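Local coordinates for NTD biosynthesis operon protein NtdA (Bacillus subtilis subsp. subtilis, PDB 4K2M), which catalyses the reversible pyridoxal phosphate-dependent transamination between 3-dehydro-glucose 6-phosphate and glutamate that yields kanosamine 6-phosphate, a step toward an antibiotic, at residues A[32-35]-A[39-42]; A[41-46]-A[315-320]; A[278-281]-A[287-290]. All coordinates share one frame; numbering follows the deposited sequence.

Contact 1: A[32-35]-A[39-42]; sequences LVIE and VNER
Asn40 meets Ile34 and Glu35 at a beta-to-alpha turn in the N-terminal domain of NtdA. Strand 32-34 pairs in parallel with strand 7-9; after it the chain swings round through a short 3-10 segment and goes on into helix 41-46. Coming along that second arm, Val39 is reached first. Its side chain does not touch the strand but lies on Met309, while its backbone is bonded to Ser313, and so the turn is already pinned to the larger domain here. Asn40 follows and carries the whole contact. Its CG lies beside the backbone N and anti to the carbonyl carbon (chi1 -75°), which sends the amide across the mouth of the turn. There ND2 donates to the carbonyl O of Glu35 at 2.9 Å. The bond is nearly straight, 170° at the hydrogen, and Glu35 O sits close to the plane of the Asn40 amide, although ND2 approaches from somewhat outside the carbonyl plane. A second, weak bond joins ND2 to the O of Ile9 on the neighbouring strand, and OD1 is bonded to the hydroxyl of Ser313. With both ends of the amide engaged, its rotation is fixed and its burial is paid for. The apolar half of the contact lies against the stem of the asparagine: the two side chains run past one another in opposing senses, bringing the CG2 branch of Ile34 to 3.6 Å from Asn40 CB.

Contact 2: A[41-46]-A[315-320]; sequences ERWKQV and NNFKRL. With ACT (acetate ion), chain F.
Trp43 and Phe317 carry this contact between helices 41-46 and 312-329, one aromatic side chain reaching from each. The indole leaves its helix with chi1 at -93°, well off a staggered value, and this swing carries the far corner of its six-membered ring to Phe317. Phe317 answers with CG anti to the backbone N (chi1 -179°), so the ring stands out from helix 312-329, roughly perpendicular to the incoming indole side chain. The result is an offset edge-to-face pair, the edge of Trp43 directed at the face of Phe317, with planes at 68° and centroids 5.4 Å apart. The touching atoms are off-centre: Trp43 CZ2 lies 3.5 Å from Phe317 CB, and Trp43 CH2 lies 3.7 Å from Phe317 CD2. Leu23 of helix 13-24 packs on both rings.

Further along, Arg319 has an extended chain from CG to NE and meets an acetate, probably from the crystallisation liquor, edge-on. Arg319 NH2 donates to acetate OXT at 3.0 Å, while the very short approach of Arg319 NH1 to acetate O is doubtful. Arg319 NH1 also bonds the carbonyl O of Trp350. Here the additional N-terminal domain of NtdA docks, through buried aromatics, on the aspartate aminotransferase fold.

Contact 3: A[278-281]-A[287-290]; sequences GFEV and KVIN
Phe279 and Lys287 each place CG beside the backbone N, with chi1 at -67° and -68°, and that pair of settings brings the phenyl edge against the lysine stem. Lys287 CG lies near the ring plane, 3.7 Å from Phe279 CD1. Beyond it the lysine chain bends at chi3, which carries NZ away from the phenyl to the carbonyl O of Asn290 at 2.8 Å. The same ammonium is shared with Glu157 and Asn158 of the second subunit, so this loop is stitched into the dimer interface. The two backbones are joined by a single beta bridge, Phe279 with Lys287. Gly278 O is its anchor: Val288 N donates to it at 2.8 Å, almost in line with the C=O bond, and Ile289 N adds a weak second bond. Gly278 has a left-handed backbone conformation (phi 83°) in which a CB would collide with the preceding carbonyl O, hence the glycine; it would also press on Ile289 O. Ile289 CG1, lodged between its own N and carbonyl carbon, rests 3.4 Å from Gly278 CA. At the outer end Val288 CG1 packs against Glu280. Phe279 also meets the ring of Tyr276 and touches Lys284, both substrate-binding residues, and lies about 7 Å from the bound aldimine at nearest atoms. The whole loop bridges helices 265-275 and 299-308, with Val281, Val288 and Ile289 laid back on the first.

Starting at the N terminus, contact 1 closes a short loop within the N-terminal domain, where strand 32-34 turns back on the approach to helix 41-46. Contact 2 begins on that same helix, sharing Glu41 and Arg42 with contact 1, and closes a far longer loop of 268 residues by joining it to helix 312-329 of the aminotransferase part. The two touch directly, as Ile34 CD1 packs 3.9 Å from Lys44 CA. Contact 3 is nested inside the long loop, pinching off a five-residue excursion between helices 265-275 and 299-308. It stands apart from the others, its centre about 40 Å from that of contact 1, at the subunit interface.

Contact 1: A[32-35]-A[39-42]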
ATOM      1  N   LEU A  32      36.692   1.834 -18.229  1.00 18.87           N
ATOM      2  CA  LEU A  32      35.518   1.827 -17.360  1.00 19.27           C
ATOM      3  C   LEU A  32      34.317   2.299 -18.162  1.00 21.00           C
ATOM      4  O   LEU A  32      34.185   3.490 -18.442  1.00 23.02           O
ATOM      5  CB  LEU A  32      35.725   2.768 -16.169  1.00 24.93           C
ATOM      6  CG  LEU A  32      36.866   2.420 -15.215  1.00 27.84           C
ATOM      7  CD1 LEU A  32      36.960   3.428 -14.068  1.00 30.27           C
ATOM      8  CD2 LEU A  32      36.686   1.011 -14.673  1.00 26.23           C
ATOM      9  N   VAL A  33      33.439   1.365 -18.521  1.00 18.65           N
ATOM     10  CA  VAL A  33      32.318   1.675 -19.411  1.00 19.68           C
ATOM     11  C   VAL A  33      31.020   1.703 -18.613  1.00 21.00           C
ATOM     12  O   VAL A  33      30.598   0.677 -18.101  1.00 22.24           O
ATOM     13  CB  VAL A  33      32.203   0.633 -20.535  1.00 24.88           C
ATOM     14  CG1 VAL A  33      31.012   0.944 -21.440  1.00 28.77           C
ATOM     15  CG2 VAL A  33      33.484   0.586 -21.346  1.00 23.92           C
ATOM     16  N   ILE A  34      30.407   2.879 -18.499  1.00 19.99           N
ATOM     17  CA  ILE A  34      29.148   3.008 -17.764  1.00 21.36           C
ATOM     18  C   ILE A  34      27.986   2.551 -18.636  1.00 25.47           C
ATOM     19  O   ILE A  34      27.704   3.165 -19.663  1.00 24.47           O
ATOM     20  CB  ILE A  34      28.886   4.464 -17.357  1.00 20.18           C
ATOM     21  CG1 ILE A  34      30.027   4.992 -16.482  1.00 25.40           C
ATOM     22  CG2 ILE A  34      27.567   4.564 -16.607  1.00 27.85           C
ATOM     23  CD1 ILE A  34      29.895   6.477 -16.094  1.00 31.86           C
ATOM     24  N   GLU A  35      27.300   1.483 -18.240  1.00 21.84           N
ATOM     25  CA  GLU A  35      26.139   1.055 -19.009  1.00 28.74           C
ATOM     26  C   GLU A  35      25.051   2.118 -18.967  1.00 28.20           C
ATOM     27  O   GLU A  35      24.811   2.755 -17.927  1.00 25.40           O
ATOM     28  CB  GLU A  35      25.615  -0.294 -18.520  1.00 24.47           C
ATOM     29  CG  GLU A  35      26.644  -1.413 -18.685  1.00 31.69           C
ATOM     30  CD  GLU A  35      26.094  -2.778 -18.328  1.00 49.51           C
ATOM     31  OE1 GLU A  35      24.925  -2.854 -17.877  1.00 44.75           O
ATOM     32  OE2 GLU A  35      26.837  -3.771 -18.498  1.00 40.45           O
ATOM     33  N   VAL A  39      20.092   3.411 -13.434  1.00 17.30           N
ATOM     34  CA  VAL A  39      20.694   3.038 -12.147  1.00 20.13           C
ATOM     35  C   VAL A  39      22.108   3.573 -12.007  1.00 20.64           C
ATOM     36  O   VAL A  39      22.642   3.637 -10.898  1.00 16.55           O
ATOM     37  CB  VAL A  39      20.695   1.512 -11.881  1.00 21.18           C
ATOM     38  CG1 VAL A  39      19.280   0.981 -11.832  1.00 16.96           C
ATOM     39  CG2 VAL A  39      21.536   0.744 -12.928  1.00 17.66           C
ATOM     40  N   ASN A  40      22.702   3.953 -13.139  1.00 19.50           N
ATOM     41  CA  ASN A  40      24.083   4.423 -13.167  1.00 17.83           C
ATOM     42  C   ASN A  40      24.189   5.937 -13.251  1.00 21.07           C
ATOM     43  O   ASN A  40      25.285   6.486 -13.393  1.00 19.40           O
ATOM     44  CB  ASN A  40      24.822   3.810 -14.360  1.00 16.47           C
ATOM     45  CG  ASN A  40      25.180   2.352 -14.163  1.00 20.68           C
ATOM     46  OD1 ASN A  40      25.292   1.859 -13.035  1.00 20.54           O
ATOM     47  ND2 ASN A  40      25.385   1.648 -15.273  1.00 25.45           N
ATOM     48  N   GLU A  41      23.065   6.637 -13.158  1.00 17.12           N
ATOM     49  CA  GLU A  41      23.080   8.075 -13.417  1.00 20.57           C
ATOM     50  C   GLU A  41      24.051   8.850 -12.520  1.00 25.95           C
ATOM     51  O   GLU A  41      24.766   9.746 -12.989  1.00 24.57           O
ATOM     52  CB  GLU A  41      21.666   8.666 -13.352  1.00 25.02           C
ATOM     53  CG  GLU A  41      20.837   8.399 -14.606  1.00 43.34           C
ATOM     54  CD  GLU A  41      21.405   9.093 -15.835  1.00 64.25           C
ATOM     55  OE1 GLU A  41      21.511   8.439 -16.896  1.00 64.84           O
ATOM     56  OE2 GLU A  41      21.740  10.294 -15.740  1.00 70.58           O
ATOM     57  N   ARG A  42      24.097   8.498 -11.239  0.54 21.55           N
ATOM     58  CA  ARG A  42      24.958   9.219 -10.308  0.54 24.55           C
ATOM     59  C   ARG A  42      26.439   8.883 -10.483  0.54 26.77           C
ATOM     60  O   ARG A  42      27.301   9.619 -10.014  0.54 35.45           O
ATOM     61  CB  ARG A  42      24.487   9.023  -8.861  0.54 24.76           C
ATOM     62  CG  ARG A  42      23.159   9.722  -8.560  0.54 29.26           C
ATOM     63  CD  ARG A  42      23.304  11.238  -8.704  0.54 33.83           C
ATOM     64  NE  ARG A  42      22.025  11.940  -8.837  0.54 40.37           N
ATOM     65  CZ  ARG A  42      21.448  12.238  -9.999  0.54 34.09           C
ATOM     66  NH1 ARG A  42      22.029  11.887 -11.141  0.54 35.97           N
ATOM     67  NH2 ARG A  42      20.287  12.885 -10.022  0.54 28.22           N
TER

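Contact 2: A[41-46]-A[315-320]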
ATOM      1  N   GLU A  41      23.065   6.637 -13.158  1.00 17.12           N
ATOM      2  CA  GLU A  41      23.080   8.075 -13.417  1.00 20.57           C
ATOM      3  C   GLU A  41      24.051   8.850 -12.520  1.00 25.95           C
ATOM      4  O   GLU A  41      24.766   9.746 -12.989  1.00 24.57           O
ATOM      5  CB  GLU A  41      21.666   8.666 -13.352  1.00 25.02           C
ATOM      6  CG  GLU A  41      20.837   8.399 -14.606  1.00 43.34           C
ATOM      7  CD  GLU A  41      21.405   9.093 -15.835  1.00 64.25           C
ATOM      8  OE1 GLU A  41      21.511   8.439 -16.896  1.00 64.84           O
ATOM      9  OE2 GLU A  41      21.740  10.294 -15.740  1.00 70.58           O
ATOM     10  N   ARG A  42      24.097   8.498 -11.239  0.54 21.55           N
ATOM     11  CA  ARG A  42      24.958   9.219 -10.308  0.54 24.55           C
ATOM     12  C   ARG A  42      26.439   8.883 -10.483  0.54 26.77           C
ATOM     13  O   ARG A  42      27.301   9.619 -10.014  0.54 35.45           O
ATOM     14  CB  ARG A  42      24.487   9.023  -8.861  0.54 24.76           C
ATOM     15  CG  ARG A  42      23.159   9.722  -8.560  0.54 29.26           C
ATOM     16  CD  ARG A  42      23.304  11.238  -8.704  0.54 33.83           C
ATOM     17  NE  ARG A  42      22.025  11.940  -8.837  0.54 40.37           N
ATOM     18  CZ  ARG A  42      21.448  12.238  -9.999  0.54 34.09           C
ATOM     19  NH1 ARG A  42      22.029  11.887 -11.141  0.54 35.97           N
ATOM     20  NH2 ARG A  42      20.287  12.885 -10.022  0.54 28.22           N
ATOM     21  N   TRP A  43      26.733   7.789 -11.182  1.00 24.41           N
ATOM     22  CA  TRP A  43      28.124   7.430 -11.495  1.00 15.48           C
ATOM     23  C   TRP A  43      28.702   8.389 -12.539  1.00 34.98           C
ATOM     24  O   TRP A  43      29.892   8.718 -12.508  1.00 31.13           O
ATOM     25  CB  TRP A  43      28.215   6.007 -12.046  1.00 25.87           C
ATOM     26  CG  TRP A  43      28.494   4.906 -11.058  1.00 21.77           C
ATOM     27  CD1 TRP A  43      27.840   3.707 -10.973  1.00 17.07           C
ATOM     28  CD2 TRP A  43      29.531   4.870 -10.061  1.00 18.13           C
ATOM     29  NE1 TRP A  43      28.403   2.928  -9.984  1.00 15.11           N
ATOM     30  CE2 TRP A  43      29.439   3.619  -9.405  1.00 18.01           C
ATOM     31  CE3 TRP A  43      30.534   5.766  -9.668  1.00 20.93           C
ATOM     32  CZ2 TRP A  43      30.297   3.247  -8.371  1.00 14.45           C
ATOM     33  CZ3 TRP A  43      31.385   5.406  -8.639  1.00 23.19           C
ATOM     34  CH2 TRP A  43      31.267   4.158  -8.000  1.00 17.22           C
ATOM     35  N   LYS A  44      27.849   8.830 -13.461  1.00 31.54           N
ATOM     36  CA  LYS A  44      28.263   9.668 -14.596  1.00 33.13           C
ATOM     37  C   LYS A  44      29.109  10.879 -14.214  1.00 33.22           C
ATOM     38  O   LYS A  44      30.180  11.109 -14.788  1.00 35.46           O
ATOM     39  CB  LYS A  44      27.043  10.145 -15.384  1.00 37.44           C
ATOM     40  CG  LYS A  44      26.382   9.082 -16.249  1.00 38.83           C
ATOM     41  CD  LYS A  44      25.222   9.696 -17.024  1.00 55.58           C
ATOM     42  CE  LYS A  44      24.968   8.975 -18.339  1.00 67.15           C
ATOM     43  NZ  LYS A  44      25.194   9.879 -19.509  1.00 60.12           N
ATOM     44  N   GLN A  45      28.629  11.665 -13.259  1.00 29.57           N
ATOM     45  CA  GLN A  45      29.365  12.854 -12.844  1.00 36.66           C
ATOM     46  C   GLN A  45      30.581  12.439 -12.033  1.00 34.30           C
ATOM     47  O   GLN A  45      31.671  13.008 -12.169  1.00 34.35           O
ATOM     48  CB  GLN A  45      28.473  13.780 -12.011  1.00 46.12           C
ATOM     49  CG  GLN A  45      29.209  14.965 -11.381  1.00 55.08           C
ATOM     50  CD  GLN A  45      29.725  15.969 -12.408  1.00 63.63           C
ATOM     51  OE1 GLN A  45      29.124  16.164 -13.467  1.00 60.36           O
ATOM     52  NE2 GLN A  45      30.845  16.612 -12.091  1.00 66.06           N
ATOM     53  N   VAL A  46      30.380  11.423 -11.198  1.00 27.09           N
ATOM     54  CA  VAL A  46      31.391  10.988 -10.250  1.00 27.67           C
ATOM     55  C   VAL A  46      32.632  10.487 -10.984  1.00 31.31           C
ATOM     56  O   VAL A  46      33.758  10.838 -10.635  1.00 23.91           O
ATOM     57  CB  VAL A  46      30.815   9.891  -9.313  1.00 34.06           C
ATOM     58  CG1 VAL A  46      31.920   9.131  -8.623  1.00 28.96           C
ATOM     59  CG2 VAL A  46      29.866  10.513  -8.285  1.00 33.61           C
ATOM     60  N   ASN A 315      25.185   3.521  -4.701  1.00 12.61           N
ATOM     61  CA  ASN A 315      24.916   3.097  -3.329  1.00 12.67           C
ATOM     62  C   ASN A 315      25.313   1.659  -3.077  1.00 12.59           C
ATOM     63  O   ASN A 315      25.876   1.336  -2.018  1.00 12.53           O
ATOM     64  CB  ASN A 315      23.447   3.329  -2.954  1.00 12.52           C
ATOM     65  CG  ASN A 315      23.157   4.765  -2.587  1.00 12.12           C
ATOM     66  OD1 ASN A 315      24.074   5.572  -2.352  1.00 15.05           O
ATOM     67  ND2 ASN A 315      21.868   5.101  -2.511  1.00 14.24           N
ATOM     68  N   ASN A 316      25.030   0.782  -4.034  1.00 11.02           N
ATOM     69  CA  ASN A 316      25.423  -0.613  -3.869  1.00 10.54           C
ATOM     70  C   ASN A 316      26.943  -0.726  -3.868  1.00 11.02           C
ATOM     71  O   ASN A 316      27.505  -1.514  -3.108  1.00 10.83           O
ATOM     72  CB  ASN A 316      24.797  -1.519  -4.936  1.00 11.61           C
ATOM     73  CG  ASN A 316      23.476  -2.117  -4.482  1.00 13.49           C
ATOM     74  OD1 ASN A 316      22.853  -1.618  -3.537  1.00 14.20           O
ATOM     75  ND2 ASN A 316      23.050  -3.199  -5.134  1.00 14.55           N
ATOM     76  N   PHE A 317      27.612   0.082  -4.681  1.00 11.48           N
ATOM     77  CA  PHE A 317      29.067   0.072  -4.644  1.00 10.90           C
ATOM     78  C   PHE A 317      29.580   0.523  -3.265  1.00  9.08           C
ATOM     79  O   PHE A 317      30.508  -0.082  -2.694  1.00 12.81           O
ATOM     80  CB  PHE A 317      29.675   0.955  -5.739  1.00 10.33           C
ATOM     81  CG  PHE A 317      31.172   0.944  -5.720  1.00 13.81           C
ATOM     82  CD1 PHE A 317      31.873  -0.086  -6.331  1.00 15.01           C
ATOM     83  CD2 PHE A 317      31.868   1.938  -5.040  1.00 12.45           C
ATOM     84  CE1 PHE A 317      33.258  -0.115  -6.293  1.00 15.37           C
ATOM     85  CE2 PHE A 317      33.246   1.923  -4.993  1.00 14.66           C
ATOM     86  CZ  PHE A 317      33.948   0.903  -5.619  1.00 11.28           C
ATOM     87  N   LYS A 318      28.976   1.564  -2.710  1.00 11.04           N
ATOM     88  CA  LYS A 318      29.422   2.047  -1.402  1.00 11.96           C
ATOM     89  C   LYS A 318      29.223   0.977  -0.333  1.00 12.24           C
ATOM     90  O   LYS A 318      30.070   0.812   0.545  1.00 10.17           O
ATOM     91  CB  LYS A 318      28.712   3.348  -1.034  1.00 10.36           C
ATOM     92  CG  LYS A 318      29.231   4.568  -1.840  1.00 12.94           C
ATOM     93  CD  LYS A 318      28.543   5.848  -1.393  1.00 15.01           C
ATOM     94  CE  LYS A 318      29.170   6.389  -0.108  1.00 18.40           C
ATOM     95  NZ  LYS A 318      28.450   7.631   0.345  1.00 17.42           N
ATOM     96  N   ARG A 319      28.107   0.260  -0.404  1.00  9.91           N
ATOM     97  CA  ARG A 319      27.887  -0.867   0.505  1.00 10.96           C
ATOM     98  C   ARG A 319      28.974  -1.913   0.388  1.00 10.38           C
ATOM     99  O   ARG A 319      29.459  -2.424   1.406  1.00 13.21           O
ATOM    100  CB  ARG A 319      26.520  -1.514   0.247  1.00 10.87           C
ATOM    101  CG  ARG A 319      25.349  -0.645   0.664  1.00  9.93           C
ATOM    102  CD  ARG A 319      24.045  -1.371   0.293  1.00  9.21           C
ATOM    103  NE  ARG A 319      22.866  -0.614   0.715  1.00 12.71           N
ATOM    104  CZ  ARG A 319      22.273  -0.753   1.899  1.00 15.02           C
ATOM    105  NH1 ARG A 319      22.739  -1.631   2.775  1.00 12.07           N
ATOM    106  NH2 ARG A 319      21.224   0.009   2.215  1.00 13.43           N
ATOM    107  N   LEU A 320      29.365  -2.233  -0.846  1.00 11.09           N
ATOM    108  CA  LEU A 320      30.415  -3.221  -1.060  1.00 11.38           C
ATOM    109  C   LEU A 320      31.739  -2.726  -0.454  1.00 11.44           C
ATOM    110  O   LEU A 320      32.476  -3.501   0.175  1.00 12.66           O
ATOM    111  CB  LEU A 320      30.593  -3.502  -2.556  1.00 11.65           C
ATOM    112  CG  LEU A 320      31.879  -4.238  -2.946  1.00 12.47           C
ATOM    113  CD1 LEU A 320      31.895  -5.655  -2.393  1.00 14.82           C
ATOM    114  CD2 LEU A 320      32.077  -4.236  -4.469  1.00 12.88           C
TER
HETATM  115  C   ACT F 504      20.196  -0.928   5.181  1.00 25.89           C
HETATM  116  O   ACT F 504      21.287  -1.210   4.713  1.00 48.80           O
HETATM  117  OXT ACT F 504      19.561   0.005   4.702  1.00 43.09           O
HETATM  118  CH3 ACT F 504      19.667  -1.715   6.355  1.00 30.91           C

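Contact 3: A[278-281]-A[287-290]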
ATOM      1  N   GLY A 278      -8.815  -8.744  -9.403  1.00 12.62           N
ATOM      2  CA  GLY A 278      -9.220  -9.884 -10.215  1.00 13.27           C
ATOM      3  C   GLY A 278      -9.712  -9.433 -11.577  1.00 14.23           C
ATOM      4  O   GLY A 278     -10.292 -10.222 -12.324  1.00 17.65           O
ATOM      5  N   PHE A 279      -9.485  -8.164 -11.906  1.00 14.43           N
ATOM      6  CA  PHE A 279      -9.996  -7.613 -13.156  1.00 13.25           C
ATOM      7  C   PHE A 279      -9.207  -8.115 -14.358  1.00 16.95           C
ATOM      8  O   PHE A 279      -7.995  -8.372 -14.270  1.00 16.69           O
ATOM      9  CB  PHE A 279      -9.900  -6.084 -13.178  1.00 10.91           C
ATOM     10  CG  PHE A 279     -10.798  -5.378 -12.178  1.00 14.30           C
ATOM     11  CD1 PHE A 279     -11.945  -5.982 -11.672  1.00 17.12           C
ATOM     12  CD2 PHE A 279     -10.459  -4.099 -11.741  1.00 14.23           C
ATOM     13  CE1 PHE A 279     -12.760  -5.308 -10.755  1.00 15.14           C
ATOM     14  CE2 PHE A 279     -11.269  -3.410 -10.825  1.00 15.43           C
ATOM     15  CZ  PHE A 279     -12.416  -4.010 -10.333  1.00 13.57           C
ATOM     16  N   GLU A 280      -9.890  -8.224 -15.492  1.00 16.73           N
ATOM     17  CA  GLU A 280      -9.194  -8.385 -16.768  1.00 18.04           C
ATOM     18  C   GLU A 280      -8.125  -7.301 -16.891  1.00 19.29           C
ATOM     19  O   GLU A 280      -8.344  -6.149 -16.502  1.00 17.82           O
ATOM     20  CB  GLU A 280     -10.191  -8.269 -17.921  1.00 17.51           C
ATOM     21  CG  GLU A 280      -9.535  -8.280 -19.294  1.00 28.55           C
ATOM     22  CD  GLU A 280     -10.470  -8.778 -20.379  1.00 53.31           C
ATOM     23  OE1 GLU A 280     -11.340  -9.621 -20.075  1.00 54.53           O
ATOM     24  OE2 GLU A 280     -10.333  -8.324 -21.534  1.00 53.89           O
ATOM     25  N   VAL A 281      -6.953  -7.659 -17.404  1.00 19.98           N
ATOM     26  CA  VAL A 281      -5.873  -6.678 -17.545  1.00 20.90           C
ATOM     27  C   VAL A 281      -6.334  -5.435 -18.317  1.00 22.55           C
ATOM     28  O   VAL A 281      -6.849  -5.543 -19.432  1.00 21.73           O
ATOM     29  CB  VAL A 281      -4.651  -7.302 -18.223  1.00 21.55           C
ATOM     30  CG1 VAL A 281      -3.539  -6.274 -18.355  1.00 23.04           C
ATOM     31  CG2 VAL A 281      -4.176  -8.514 -17.421  1.00 23.12           C
ATOM     32  N   LYS A 287     -14.295  -8.635 -13.632  1.00 13.57           N
ATOM     33  CA  LYS A 287     -13.493  -9.698 -13.018  1.00 14.07           C
ATOM     34  C   LYS A 287     -13.387 -10.912 -13.923  1.00 18.41           C
ATOM     35  O   LYS A 287     -14.354 -11.290 -14.593  1.00 17.39           O
ATOM     36  CB  LYS A 287     -14.073 -10.094 -11.665  1.00 13.88           C
ATOM     37  CG  LYS A 287     -13.913  -8.979 -10.642  1.00 20.56           C
ATOM     38  CD  LYS A 287     -14.569  -9.316  -9.312  1.00 25.97           C
ATOM     39  CE  LYS A 287     -14.003 -10.594  -8.722  1.00 18.22           C
ATOM     40  NZ  LYS A 287     -14.320 -10.682  -7.246  1.00 16.43           N
ATOM     41  N   VAL A 288     -12.203 -11.514 -13.948  1.00 15.30           N
ATOM     42  CA  VAL A 288     -11.994 -12.735 -14.730  1.00 17.99           C
ATOM     43  C   VAL A 288     -11.428 -13.851 -13.861  1.00 18.95           C
ATOM     44  O   VAL A 288     -11.301 -14.992 -14.313  1.00 20.21           O
ATOM     45  CB  VAL A 288     -11.074 -12.511 -15.941  1.00 18.49           C
ATOM     46  CG1 VAL A 288     -11.692 -11.509 -16.925  1.00 24.95           C
ATOM     47  CG2 VAL A 288      -9.682 -12.030 -15.496  1.00 19.54           C
ATOM     48  N   ILE A 289     -11.056 -13.519 -12.626  1.00 14.99           N
ATOM     49  CA  ILE A 289     -10.751 -14.536 -11.620  1.00 13.38           C
ATOM     50  C   ILE A 289     -11.596 -14.299 -10.375  1.00 16.27           C
ATOM     51  O   ILE A 289     -12.191 -13.229 -10.236  1.00 15.27           O
ATOM     52  CB  ILE A 289      -9.252 -14.609 -11.276  1.00 15.04           C
ATOM     53  CG1 ILE A 289      -8.744 -13.257 -10.755  1.00 14.29           C
ATOM     54  CG2 ILE A 289      -8.441 -15.061 -12.502  1.00 17.12           C
ATOM     55  CD1 ILE A 289      -7.341 -13.312 -10.182  1.00 14.73           C
ATOM     56  N   ASN A 290     -11.638 -15.277  -9.471  1.00 16.89           N
ATOM     57  CA  ASN A 290     -12.575 -15.224  -8.344  1.00 15.85           C
ATOM     58  C   ASN A 290     -12.441 -13.949  -7.515  1.00 14.69           C
ATOM     59  O   ASN A 290     -13.439 -13.337  -7.141  1.00 17.82           O
ATOM     60  CB  ASN A 290     -12.419 -16.446  -7.447  1.00 16.91           C
ATOM     61  CG  ASN A 290     -12.876 -17.723  -8.131  1.00 20.38           C
ATOM     62  OD1 ASN A 290     -13.555 -17.671  -9.161  1.00 17.07           O
ATOM     63  ND2 ASN A 290     -12.492 -18.867  -7.578  1.00 22.26           N
TER